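Local coordinates for protein ATP-dependent 6-phosphofructokinase isozyme 2 (Escherichia coli, PDB 3UMO) that transfers a phosphoryl group from ATP to fructose 6-phosphate, giving fructose 1,6-bisphosphate in the first committing step of glycolysis, as a magnesium-dependent homodimeric kinase of the PfkB family, at residues I4-L9 and I133-G138; S15-P20 and R29-V34; A57-G62 and V80-A85; G63-H68 and D87-N92. All blocks are in the same frame, centred on the assembly; numbering follows the deposited sequence.

Contact 1 (I4-L9 and I133-G138)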
loop_
_atom_site.group_PDB
_atom_site.type_symbol
_atom_site.label_atom_id
_atom_site.label_comp_id
_atom_site.label_asym_id
_atom_site.label_seq_id
_atom_site.Cartn_x
_atom_site.Cartn_y
_atom_site.Cartn_z
ATOM N N ILE A 4 42.736 8.091 -3.812
ATOM C CA ILE A 4 41.460 7.583 -4.304
ATOM C C ILE A 4 40.557 8.714 -4.781
ATOM O O ILE A 4 40.398 9.731 -4.097
ATOM C CB ILE A 4 40.730 6.783 -3.213
ATOM C CG1 ILE A 4 41.620 5.642 -2.717
ATOM C CG2 ILE A 4 39.406 6.235 -3.734
ATOM C CD1 ILE A 4 41.127 4.996 -1.424
ATOM N N TYR A 5 39.969 8.529 -5.958
ATOM C CA TYR A 5 39.020 9.478 -6.514
ATOM C C TYR A 5 37.735 8.754 -6.864
ATOM O O TYR A 5 37.749 7.551 -7.145
ATOM C CB TYR A 5 39.594 10.125 -7.778
ATOM C CG TYR A 5 40.844 10.942 -7.540
ATOM C CD1 TYR A 5 42.092 10.337 -7.491
ATOM C CD2 TYR A 5 40.774 12.320 -7.374
ATOM C CE1 TYR A 5 43.239 11.082 -7.268
ATOM C CE2 TYR A 5 41.915 13.073 -7.156
ATOM C CZ TYR A 5 43.141 12.448 -7.104
ATOM O OH TYR A 5 44.278 13.195 -6.896
ATOM N N THR A 6 36.618 9.473 -6.855
ATOM C CA THR A 6 35.377 8.893 -7.360
ATOM C C THR A 6 34.763 9.789 -8.425
ATOM O O THR A 6 35.026 11.000 -8.471
ATOM C CB THR A 6 34.330 8.620 -6.254
ATOM O OG1 THR A 6 33.734 9.853 -5.837
ATOM C CG2 THR A 6 34.953 7.892 -5.062
ATOM N N LEU A 7 33.955 9.184 -9.284
ATOM C CA LEU A 7 33.310 9.918 -10.361
ATOM C C LEU A 7 31.818 9.636 -10.361
ATOM O O LEU A 7 31.399 8.475 -10.432
ATOM C CB LEU A 7 33.918 9.538 -11.714
ATOM C CG LEU A 7 33.252 10.208 -12.915
ATOM C CD1 LEU A 7 33.424 11.718 -12.839
ATOM C CD2 LEU A 7 33.821 9.661 -14.221
ATOM N N THR A 8 31.017 10.697 -10.271
ATOM C CA THR A 8 29.560 10.574 -10.246
ATOM C C THR A 8 28.981 11.427 -11.356
ATOM O O THR A 8 28.864 12.643 -11.209
ATOM C CB THR A 8 28.977 11.061 -8.909
ATOM O OG1 THR A 8 29.632 10.381 -7.839
ATOM C CG2 THR A 8 27.476 10.775 -8.832
ATOM N N LEU A 9 28.636 10.801 -12.478
ATOM C CA LEU A 9 28.115 11.557 -13.607
ATOM C C LEU A 9 26.688 12.021 -13.357
ATOM O O LEU A 9 26.234 13.000 -13.953
ATOM C CB LEU A 9 28.200 10.740 -14.897
ATOM C CG LEU A 9 29.613 10.385 -15.357
ATOM C CD1 LEU A 9 29.552 9.445 -16.551
ATOM C CD2 LEU A 9 30.417 11.642 -15.682
ATOM N N ILE A 133 43.536 5.331 -7.761
ATOM C CA ILE A 133 42.302 4.605 -8.004
ATOM C C ILE A 133 41.150 5.559 -8.300
ATOM O O ILE A 133 40.974 6.568 -7.616
ATOM C CB ILE A 133 41.961 3.710 -6.796
ATOM C CG1 ILE A 133 43.035 2.627 -6.644
ATOM C CG2 ILE A 133 40.586 3.069 -6.945
ATOM C CD1 ILE A 133 42.929 1.845 -5.356
ATOM N N LEU A 134 40.383 5.235 -9.337
ATOM C CA LEU A 134 39.177 5.975 -9.684
ATOM C C LEU A 134 37.961 5.064 -9.613
ATOM O O LEU A 134 37.888 4.046 -10.307
ATOM C CB LEU A 134 39.280 6.558 -11.092
ATOM C CG LEU A 134 37.990 7.243 -11.550
ATOM C CD1 LEU A 134 37.726 8.462 -10.683
ATOM C CD2 LEU A 134 38.072 7.623 -13.032
ATOM N N VAL A 135 37.000 5.434 -8.777
ATOM C CA VAL A 135 35.755 4.679 -8.683
ATOM C C VAL A 135 34.655 5.376 -9.465
ATOM O O VAL A 135 34.208 6.460 -9.090
ATOM C CB VAL A 135 35.293 4.516 -7.219
ATOM C CG1 VAL A 135 34.034 3.647 -7.153
ATOM C CG2 VAL A 135 36.401 3.917 -6.369
ATOM N N ILE A 136 34.219 4.751 -10.554
ATOM C CA ILE A 136 33.117 5.272 -11.351
ATOM C C ILE A 136 31.843 4.564 -10.896
ATOM O O ILE A 136 31.660 3.371 -11.145
ATOM C CB ILE A 136 33.351 5.030 -12.855
ATOM C CG1 ILE A 136 34.717 5.569 -13.272
ATOM C CG2 ILE A 136 32.253 5.693 -13.676
ATOM C CD1 ILE A 136 35.659 4.506 -13.781
ATOM N N SER A 137 30.967 5.294 -10.212
ATOM C CA SER A 137 29.792 4.683 -9.602
ATOM C C SER A 137 28.519 5.507 -9.800
ATOM O O SER A 137 28.508 6.723 -9.596
ATOM C CB SER A 137 30.026 4.457 -8.097
ATOM O OG SER A 137 28.828 4.028 -7.477
ATOM N N GLY A 138 27.446 4.835 -10.200
ATOM C CA GLY A 138 26.155 5.482 -10.313
ATOM C C GLY A 138 25.596 5.370 -11.713
ATOM O O GLY A 138 26.225 4.795 -12.608
#

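Contact 2 (S15-P20 and R29-V34)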
loop_
_atom_site.group_PDB
_atom_site.type_symbol
_atom_site.label_atom_id
_atom_site.label_comp_id
_atom_site.label_asym_id
_atom_site.label_seq_id
_atom_site.Cartn_x
_atom_site.Cartn_y
_atom_site.Cartn_z
ATOM N N SER A 15 16.356 15.006 -0.896
ATOM C CA SER A 15 15.525 15.527 0.178
ATOM C C SER A 15 15.012 14.361 0.998
ATOM O O SER A 15 14.466 13.411 0.448
ATOM C CB SER A 15 14.329 16.300 -0.385
ATOM O OG SER A 15 14.728 17.517 -0.983
ATOM N N ALA A 16 15.194 14.424 2.312
ATOM C CA ALA A 16 14.600 13.430 3.197
ATOM C C ALA A 16 13.484 14.101 3.984
ATOM O O ALA A 16 13.711 15.088 4.691
ATOM C CB ALA A 16 15.639 12.852 4.145
ATOM N N THR A 17 12.275 13.570 3.852
ATOM C CA THR A 17 11.127 14.157 4.525
ATOM C C THR A 17 10.320 13.111 5.285
ATOM O O THR A 17 10.509 11.900 5.095
ATOM C CB THR A 17 10.215 14.897 3.525
ATOM O OG1 THR A 17 9.172 15.568 4.239
ATOM C CG2 THR A 17 9.602 13.921 2.523
ATOM N N ILE A 18 9.419 13.588 6.140
ATOM C CA ILE A 18 8.614 12.729 6.996
ATOM C C ILE A 18 7.134 13.045 6.793
ATOM O O ILE A 18 6.757 14.209 6.638
ATOM C CB ILE A 18 8.990 12.941 8.483
ATOM C CG1 ILE A 18 10.461 12.575 8.718
ATOM C CG2 ILE A 18 8.112 12.113 9.387
ATOM C CD1 ILE A 18 11.001 13.052 10.069
ATOM N N THR A 19 6.300 12.008 6.786
ATOM C CA THR A 19 4.851 12.191 6.699
ATOM C C THR A 19 4.171 11.117 7.566
ATOM O O THR A 19 4.738 10.048 7.780
ATOM C CB THR A 19 4.381 12.168 5.212
ATOM O OG1 THR A 19 3.075 12.757 5.097
ATOM C CG2 THR A 19 4.366 10.750 4.663
ATOM N N PRO A 20 2.980 11.409 8.115
ATOM C CA PRO A 20 2.395 10.435 9.053
ATOM C C PRO A 20 1.898 9.151 8.399
ATOM O O PRO A 20 2.084 8.069 8.956
ATOM C CB PRO A 20 1.207 11.200 9.657
ATOM C CG PRO A 20 1.542 12.639 9.462
ATOM C CD PRO A 20 2.269 12.698 8.149
ATOM N N ARG A 29 1.088 15.770 3.522
ATOM C CA ARG A 29 1.846 16.870 4.113
ATOM C C ARG A 29 3.165 16.329 4.634
ATOM O O ARG A 29 3.193 15.501 5.552
ATOM C CB ARG A 29 1.071 17.543 5.252
ATOM C CG ARG A 29 -0.084 18.430 4.794
ATOM C CD ARG A 29 -0.639 19.278 5.947
ATOM N NE ARG A 29 0.061 20.555 6.106
ATOM C CZ ARG A 29 0.836 20.870 7.140
ATOM N NH1 ARG A 29 1.020 20.002 8.126
ATOM N NH2 ARG A 29 1.426 22.059 7.193
ATOM N N CYS A 30 4.252 16.798 4.035
ATOM C CA CYS A 30 5.587 16.332 4.371
ATOM C C CYS A 30 6.353 17.417 5.100
ATOM O O CYS A 30 6.184 18.605 4.817
ATOM C CB CYS A 30 6.327 15.934 3.104
ATOM S SG CYS A 30 5.588 14.504 2.326
ATOM N N THR A 31 7.192 17.011 6.047
ATOM C CA THR A 31 8.003 17.970 6.790
ATOM C C THR A 31 9.048 18.646 5.907
ATOM O O THR A 31 9.393 18.139 4.831
ATOM C CB THR A 31 8.705 17.312 7.988
ATOM O OG1 THR A 31 9.478 16.193 7.535
ATOM C CG2 THR A 31 7.682 16.844 9.013
ATOM N N ALA A 32 9.545 19.793 6.365
ATOM C CA ALA A 32 10.610 20.504 5.670
ATOM C C ALA A 32 11.780 19.541 5.510
ATOM O O ALA A 32 12.256 18.969 6.493
ATOM C CB ALA A 32 11.037 21.725 6.466
ATOM N N PRO A 33 12.236 19.347 4.272
ATOM C CA PRO A 33 13.205 18.274 4.021
ATOM C C PRO A 33 14.591 18.552 4.588
ATOM O O PRO A 33 15.024 19.709 4.674
ATOM C CB PRO A 33 13.274 18.225 2.494
ATOM C CG PRO A 33 12.922 19.618 2.062
ATOM C CD PRO A 33 11.891 20.090 3.047
ATOM N N VAL A 34 15.271 17.479 4.982
ATOM C CA VAL A 34 16.689 17.537 5.298
ATOM C C VAL A 34 17.431 17.159 4.026
ATOM O O VAL A 34 17.141 16.125 3.426
ATOM C CB VAL A 34 17.067 16.557 6.427
ATOM C CG1 VAL A 34 18.586 16.474 6.571
ATOM C CG2 VAL A 34 16.425 16.989 7.739
#

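Contact 3 (A57-G62 and V80-A85)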
loop_
_atom_site.group_PDB
_atom_site.type_symbol
_atom_site.label_atom_id
_atom_site.label_comp_id
_atom_site.label_asym_id
_atom_site.label_seq_id
_atom_site.Cartn_x
_atom_site.Cartn_y
_atom_site.Cartn_z
ATOM N N ALA A 57 35.740 13.415 -4.530
ATOM C CA ALA A 57 34.570 13.199 -5.380
ATOM C C ALA A 57 34.548 14.159 -6.566
ATOM O O ALA A 57 34.465 15.374 -6.388
ATOM C CB ALA A 57 33.291 13.338 -4.571
ATOM N N ILE A 58 34.597 13.605 -7.776
ATOM C CA ILE A 58 34.503 14.406 -8.994
ATOM C C ILE A 58 33.073 14.297 -9.509
ATOM O O ILE A 58 32.545 13.190 -9.626
ATOM C CB ILE A 58 35.468 13.887 -10.084
ATOM C CG1 ILE A 58 36.901 13.814 -9.548
ATOM C CG2 ILE A 58 35.399 14.765 -11.333
ATOM C CD1 ILE A 58 37.871 13.100 -10.483
ATOM N N PHE A 59 32.447 15.435 -9.803
ATOM C CA PHE A 59 31.062 15.445 -10.284
ATOM C C PHE A 59 30.653 16.800 -10.857
ATOM O O PHE A 59 31.229 17.830 -10.502
ATOM C CB PHE A 59 30.082 15.027 -9.167
ATOM C CG PHE A 59 30.119 15.915 -7.952
ATOM C CD1 PHE A 59 29.264 17.006 -7.846
ATOM C CD2 PHE A 59 30.997 15.648 -6.905
ATOM C CE1 PHE A 59 29.293 17.831 -6.723
ATOM C CE2 PHE A 59 31.033 16.465 -5.776
ATOM C CZ PHE A 59 30.178 17.560 -5.685
ATOM N N PRO A 60 29.654 16.797 -11.757
ATOM C CA PRO A 60 29.078 18.053 -12.239
ATOM C C PRO A 60 28.102 18.605 -11.211
ATOM O O PRO A 60 27.348 17.843 -10.595
ATOM C CB PRO A 60 28.320 17.626 -13.498
ATOM C CG PRO A 60 27.911 16.206 -13.220
ATOM C CD PRO A 60 29.041 15.618 -12.403
ATOM N N ALA A 61 28.118 19.919 -11.030
ATOM C CA ALA A 61 27.179 20.572 -10.134
ATOM C C ALA A 61 26.594 21.794 -10.829
ATOM O O ALA A 61 27.308 22.537 -11.506
ATOM C CB ALA A 61 27.874 20.976 -8.849
ATOM N N GLY A 62 25.294 22.006 -10.655
ATOM C CA GLY A 62 24.626 23.116 -11.311
ATOM C C GLY A 62 23.584 23.783 -10.438
ATOM O O GLY A 62 22.850 23.119 -9.704
ATOM N N VAL A 80 36.323 17.611 -2.924
ATOM C CA VAL A 80 35.646 17.494 -4.210
ATOM C C VAL A 80 36.411 18.170 -5.334
ATOM O O VAL A 80 37.332 18.953 -5.107
ATOM C CB VAL A 80 34.225 18.090 -4.185
ATOM C CG1 VAL A 80 33.417 17.524 -3.020
ATOM C CG2 VAL A 80 34.287 19.612 -4.123
ATOM N N ALA A 81 36.014 17.849 -6.557
ATOM C CA ALA A 81 36.518 18.526 -7.737
ATOM C C ALA A 81 35.332 18.576 -8.674
ATOM O O ALA A 81 34.859 17.547 -9.148
ATOM C CB ALA A 81 37.665 17.748 -8.362
ATOM N N THR A 82 34.818 19.771 -8.913
ATOM C CA THR A 82 33.557 19.883 -9.626
ATOM C C THR A 82 33.695 20.556 -10.989
ATOM O O THR A 82 34.676 21.251 -11.266
ATOM C CB THR A 82 32.497 20.629 -8.785
ATOM O OG1 THR A 82 32.959 21.951 -8.491
ATOM C CG2 THR A 82 32.224 19.890 -7.472
ATOM N N VAL A 83 32.703 20.312 -11.835
ATOM C CA VAL A 83 32.554 21.014 -13.095
ATOM C C VAL A 83 31.197 21.689 -13.034
ATOM O O VAL A 83 30.206 21.060 -12.668
ATOM C CB VAL A 83 32.586 20.036 -14.283
ATOM C CG1 VAL A 83 32.103 20.722 -15.556
ATOM C CG2 VAL A 83 33.986 19.467 -14.455
ATOM N N GLU A 84 31.144 22.973 -13.364
ATOM C CA GLU A 84 29.870 23.677 -13.332
ATOM C C GLU A 84 29.054 23.289 -14.558
ATOM O O GLU A 84 29.539 23.377 -15.686
ATOM C CB GLU A 84 30.087 25.189 -13.276
ATOM C CG GLU A 84 28.876 25.959 -12.788
ATOM C CD GLU A 84 29.245 27.312 -12.220
ATOM O OE1 GLU A 84 30.360 27.800 -12.514
ATOM O OE2 GLU A 84 28.423 27.884 -11.472
ATOM N N ALA A 85 27.825 22.835 -14.335
ATOM C CA ALA A 85 26.971 22.405 -15.437
ATOM C C ALA A 85 25.789 23.349 -15.616
ATOM O O ALA A 85 25.343 23.984 -14.658
ATOM C CB ALA A 85 26.488 20.978 -15.215
#

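Contact 4 (G63-H68 and D87-N92)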
loop_
_atom_site.group_PDB
_atom_site.type_symbol
_atom_site.label_atom_id
_atom_site.label_comp_id
_atom_site.label_asym_id
_atom_site.label_seq_id
_atom_site.Cartn_x
_atom_site.Cartn_y
_atom_site.Cartn_z
ATOM N N GLY A 63 23.524 25.109 -10.516
ATOM C CA GLY A 63 22.518 25.866 -9.798
ATOM C C GLY A 63 22.696 25.864 -8.294
ATOM O O GLY A 63 23.715 25.403 -7.769
ATOM N N ALA A 64 21.686 26.379 -7.598
ATOM C CA ALA A 64 21.725 26.497 -6.145
ATOM C C ALA A 64 21.691 25.133 -5.468
ATOM O O ALA A 64 22.222 24.966 -4.372
ATOM C CB ALA A 64 20.573 27.360 -5.656
ATOM N N THR A 65 21.050 24.164 -6.111
ATOM C CA THR A 65 21.028 22.809 -5.577
ATOM C C THR A 65 22.422 22.205 -5.626
ATOM O O THR A 65 22.849 21.534 -4.688
ATOM C CB THR A 65 20.024 21.908 -6.322
ATOM O OG1 THR A 65 20.202 22.050 -7.737
ATOM C CG2 THR A 65 18.603 22.299 -5.961
ATOM N N GLY A 66 23.132 22.454 -6.722
ATOM C CA GLY A 66 24.509 22.015 -6.847
ATOM C C GLY A 66 25.410 22.690 -5.827
ATOM O O GLY A 66 26.306 22.052 -5.261
ATOM N N GLU A 67 25.174 23.976 -5.580
ATOM C CA GLU A 67 25.953 24.707 -4.584
ATOM C C GLU A 67 25.763 24.082 -3.205
ATOM O O GLU A 67 26.715 23.955 -2.431
ATOM C CB GLU A 67 25.546 26.185 -4.532
ATOM C CG GLU A 67 25.964 27.016 -5.730
ATOM C CD GLU A 67 25.590 28.481 -5.569
ATOM O OE1 GLU A 67 24.902 29.021 -6.461
ATOM O OE2 GLU A 67 25.985 29.089 -4.551
ATOM N N HIS A 68 24.529 23.697 -2.904
ATOM C CA HIS A 68 24.221 23.127 -1.602
ATOM C C HIS A 68 24.852 21.751 -1.463
ATOM O O HIS A 68 25.350 21.393 -0.398
ATOM C CB HIS A 68 22.711 23.052 -1.370
ATOM C CG HIS A 68 22.338 22.890 0.070
ATOM N ND1 HIS A 68 22.808 23.728 1.055
ATOM C CD2 HIS A 68 21.553 21.979 0.694
ATOM C CE1 HIS A 68 22.324 23.348 2.224
ATOM N NE2 HIS A 68 21.561 22.287 2.033
ATOM N N ASP A 87 22.601 22.574 -16.573
ATOM C CA ASP A 87 21.376 22.010 -16.012
ATOM C C ASP A 87 21.534 21.832 -14.501
ATOM O O ASP A 87 22.542 21.293 -14.035
ATOM C CB ASP A 87 21.066 20.673 -16.694
ATOM C CG ASP A 87 19.610 20.252 -16.541
ATOM O OD1 ASP A 87 18.773 21.091 -16.137
ATOM O OD2 ASP A 87 19.307 19.077 -16.844
ATOM N N TRP A 88 20.543 22.279 -13.735
ATOM C CA TRP A 88 20.666 22.285 -12.278
ATOM C C TRP A 88 20.646 20.881 -11.661
ATOM O O TRP A 88 19.934 19.987 -12.130
ATOM C CB TRP A 88 19.589 23.176 -11.631
ATOM C CG TRP A 88 18.223 22.542 -11.550
ATOM C CD1 TRP A 88 17.774 21.654 -10.604
ATOM C CD2 TRP A 88 17.123 22.766 -12.440
ATOM N NE1 TRP A 88 16.470 21.306 -10.865
ATOM C CE2 TRP A 88 16.047 21.975 -11.980
ATOM C CE3 TRP A 88 16.949 23.552 -13.579
ATOM C CZ2 TRP A 88 14.811 21.954 -12.630
ATOM C CZ3 TRP A 88 15.721 23.530 -14.220
ATOM C CH2 TRP A 88 14.669 22.735 -13.744
ATOM N N THR A 89 21.429 20.704 -10.601
ATOM C CA THR A 89 21.534 19.421 -9.904
ATOM C C THR A 89 20.160 18.932 -9.445
ATOM O O THR A 89 19.447 19.645 -8.733
ATOM C CB THR A 89 22.502 19.529 -8.699
ATOM O OG1 THR A 89 23.826 19.792 -9.184
ATOM C CG2 THR A 89 22.509 18.236 -7.877
ATOM N N ARG A 90 19.797 17.724 -9.875
ATOM C CA ARG A 90 18.468 17.163 -9.629
ATOM C C ARG A 90 18.325 16.598 -8.219
ATOM O O ARG A 90 19.318 16.374 -7.525
ATOM C CB ARG A 90 18.143 16.082 -10.665
ATOM C CG ARG A 90 17.973 16.603 -12.083
ATOM C CD ARG A 90 16.844 17.623 -12.165
ATOM N NE ARG A 90 16.415 17.872 -13.543
ATOM C CZ ARG A 90 16.819 18.900 -14.285
ATOM N NH1 ARG A 90 16.366 19.041 -15.524
ATOM N NH2 ARG A 90 17.674 19.788 -13.790
ATOM N N GLN A 91 17.080 16.367 -7.809
ATOM C CA GLN A 91 16.778 15.931 -6.450
ATOM C C GLN A 91 15.993 14.627 -6.424
ATOM O O GLN A 91 14.978 14.496 -7.118
ATOM C CB GLN A 91 15.946 16.994 -5.733
ATOM C CG GLN A 91 16.541 18.396 -5.726
ATOM C CD GLN A 91 16.088 19.196 -4.514
ATOM O OE1 GLN A 91 15.542 20.290 -4.642
ATOM N NE2 GLN A 91 16.313 18.642 -3.323
ATOM N N ASN A 92 16.457 13.663 -5.630
ATOM C CA ASN A 92 15.648 12.482 -5.342
ATOM C C ASN A 92 14.943 12.665 -4.002
ATOM O O ASN A 92 15.339 13.513 -3.202
ATOM C CB ASN A 92 16.489 11.201 -5.348
ATOM C CG ASN A 92 17.030 10.876 -6.717
ATOM O OD1 ASN A 92 16.417 11.217 -7.726
ATOM N ND2 ASN A 92 18.187 10.226 -6.763
#

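Contact 1 (I4-L9 and I133-G138)
I4-L7 and I133-S137 run parallel in simple register, from I4 beside I133 to L7 beside I136, with their segment axes 4.4 Å apart at closest approach and turned 22° against each other. Y5 and L7 face the partner strand with both N-H and C=O. Y5 N donates to I133 O (2.8 Å), V135 N to Y5 O and L7 N to V135 O, while S137 N completes the ladder on L7 O at a longer 3.2 Å.

Among the side chains, the end of L134 bends toward the partner strand. Its CG stands anti to the backbone N (chi1 175°), and CD1 beyond it touches Y5 CB at 3.8 Å and L7 CB at 4.1 Å. L7 CD2 meets I136 CG1 on the same face. The Y5 ring leads away from this seam toward E129, to which its hydroxyl is hydrogen-bonded. On the opposite face T6 and V135 lie side by side, with T6 CG2 4.0 Å from V135 CB; T6 OG1 is hydrogen-bonded to G41 O. I4, I133 and V135 pack there against helix 254-267.

Main-chain bonds and hydrocarbon thus hold the buried centre of this ribokinase-family alpha/beta sheet. Polar side chains follow at the C-terminal ends, where S137 comes within about 4 Å, side chain to side chain, of D256, the probable catalytic residue, and about 7 Å from a bound magnesium ion.

Contact 2 (S15-P20 and R29-V34)
The small mixed sheet that serves as lid and dimer interface in this branch of the ribokinase family contains strand 12-19, and along it S15-P20 receives R29-V34 as an irregular, roughly antiparallel neighbour. Only A16 and V34 form a true antiparallel hydrogen-bonded pair, with A16 N giving to V34 O at 2.8 Å and V34 N to A16 O at 2.9 Å. Beyond it the chain bows outward at A32, and the hydroxyls of T17, T31 and T19 supply most of the bonds, beside one backbone bond from T31 N to I18 O.

T17 carries OG1 anti to its backbone N (chi1 -174°), from where the hydroxyl donates to T31 O across only 2.6 Å. T31 in turn grips I18 twice. Its OG1 accepts I18 N at 3.0 Å, a rather bent bond of 141°, and its N-H reaches I18 O at 2.9 Å, lying in the carbonyl plane. The side chains of I18 and T31 cross obliquely, I18 CB lying close to T31 OG1.

Apolar contacts fill in between the bonds. P33 CB rests on S15 CB at 3.6 Å, and C30 SG lies 3.9 Å from T19 CB, close also to the methyl of T17. M108 of the second subunit packs on T17, C30 and P33, and R29, assigned to the substrate site, pairs in a parallel ladder with a strand of that subunit, carrying the sheet across the interface. At the far end T19 OG1 donates to R29 O over 2.8 Å, approaching from above the carbonyl plane, 57° out of it.

Contact 3 (A57-G62 and V80-A85)
F59 presents one face of its ring to T82 and its edge to V80. F59 CG lies between the backbone N and the carbonyl carbon (chi1 60°), and the ring leads toward the neighbouring strand. T82 CG2 lies 3.8 Å from the ring centroid, 23° off the normal and displaced toward the rim near CZ and CE1, a CH-pi contact between side chains lying alongside each other. V80 CG1 instead comes near the ring plane, 3.8 Å from CE2. An alanine at F59 would probably open a gap beside T82 CG2 and V80 CG1.

On the other face I58 CG1 stands 4.2 Å from A81 CB, as does P60 CB from A85 CB. Between the two layers, five backbone hydrogen bonds knit the parallel strands, whose short segment axes differ by 27°. The missing N-H of P60 costs this ladder nothing, since F59 N donates to A81 O and A61 N to V83 O.

The pair belongs to a beta-alpha-beta crossover. Its connecting helix 63-75 covers the ring side, with L69 and L73 against F59 and V70 against T82, while helix 115-125 packs on A81 and V83. Strand 4-7 flanks 55-61, leaving 80-84 outermost within this chain.

Contact 4 (G63-H68 and D87-N92)
T65 projects from the first turn of its helix over the backbone of T89, with its hydroxyl at the edge of the W88 indole. OG1 sits between the backbone N and the carbonyl carbon (chi1 48°) and donates to T89 O at 2.7 Å, in the carbonyl plane and on a lone pair. It also lies 3.8 Å from W88 CD1, and T65 CG2 approaches Q91 OE1 at 3.9 Å. An alanine in place of T65 would probably leave T89 O without this donor and open a gap beside Q91 OE1 where the methyl had been.

T89 presses back on the helix: its OG1 lies 3.3 Å from G66 CA, where a beta carbon on G66 would collide with it, and is itself hydrogen-bonded to G62 N. G63 similarly lets W88 CB approach its CA to 4.4 Å. Within the loop, R90 NH2 lies above the centre of the W88 ring, 3.2 Å from its plane, and forms a salt bridge to D87 OD1 at 2.9 Å. R90 thus covers one face of the indole; R90, Q91 and N92 are assigned to the substrate site.

The contact joins the start of helix 63-75 to the loop between strands 80-84 and 93-97. L13 of strand 12-19 packs on T65 and accepts Q91 NE2 through its carbonyl, while F35 of the second subunit meets the W88 ring.

How the contacts relate
From the N terminus, strand 4-7 opens contact 1, the longest closure, which waits until 133-138 and encloses the other three. Contact 2 closes first, a short excursion between strands 12-19 and 34-38 in the lid. The chain then returns to the main sheet at 55-61, where contacts 3 and 4 cross, their segments alternating as 57-62, 63-68, 80-85 and 87-92. Strand 55-61 links contacts 1 and 3, with I58 bonded to T6 and T8. T89 N to G62 O ties contact 4 to contact 3, and N92 O to S15 N ties it to contact 2. Contact 4 thus bridges the alpha/beta body and the dimeric lid.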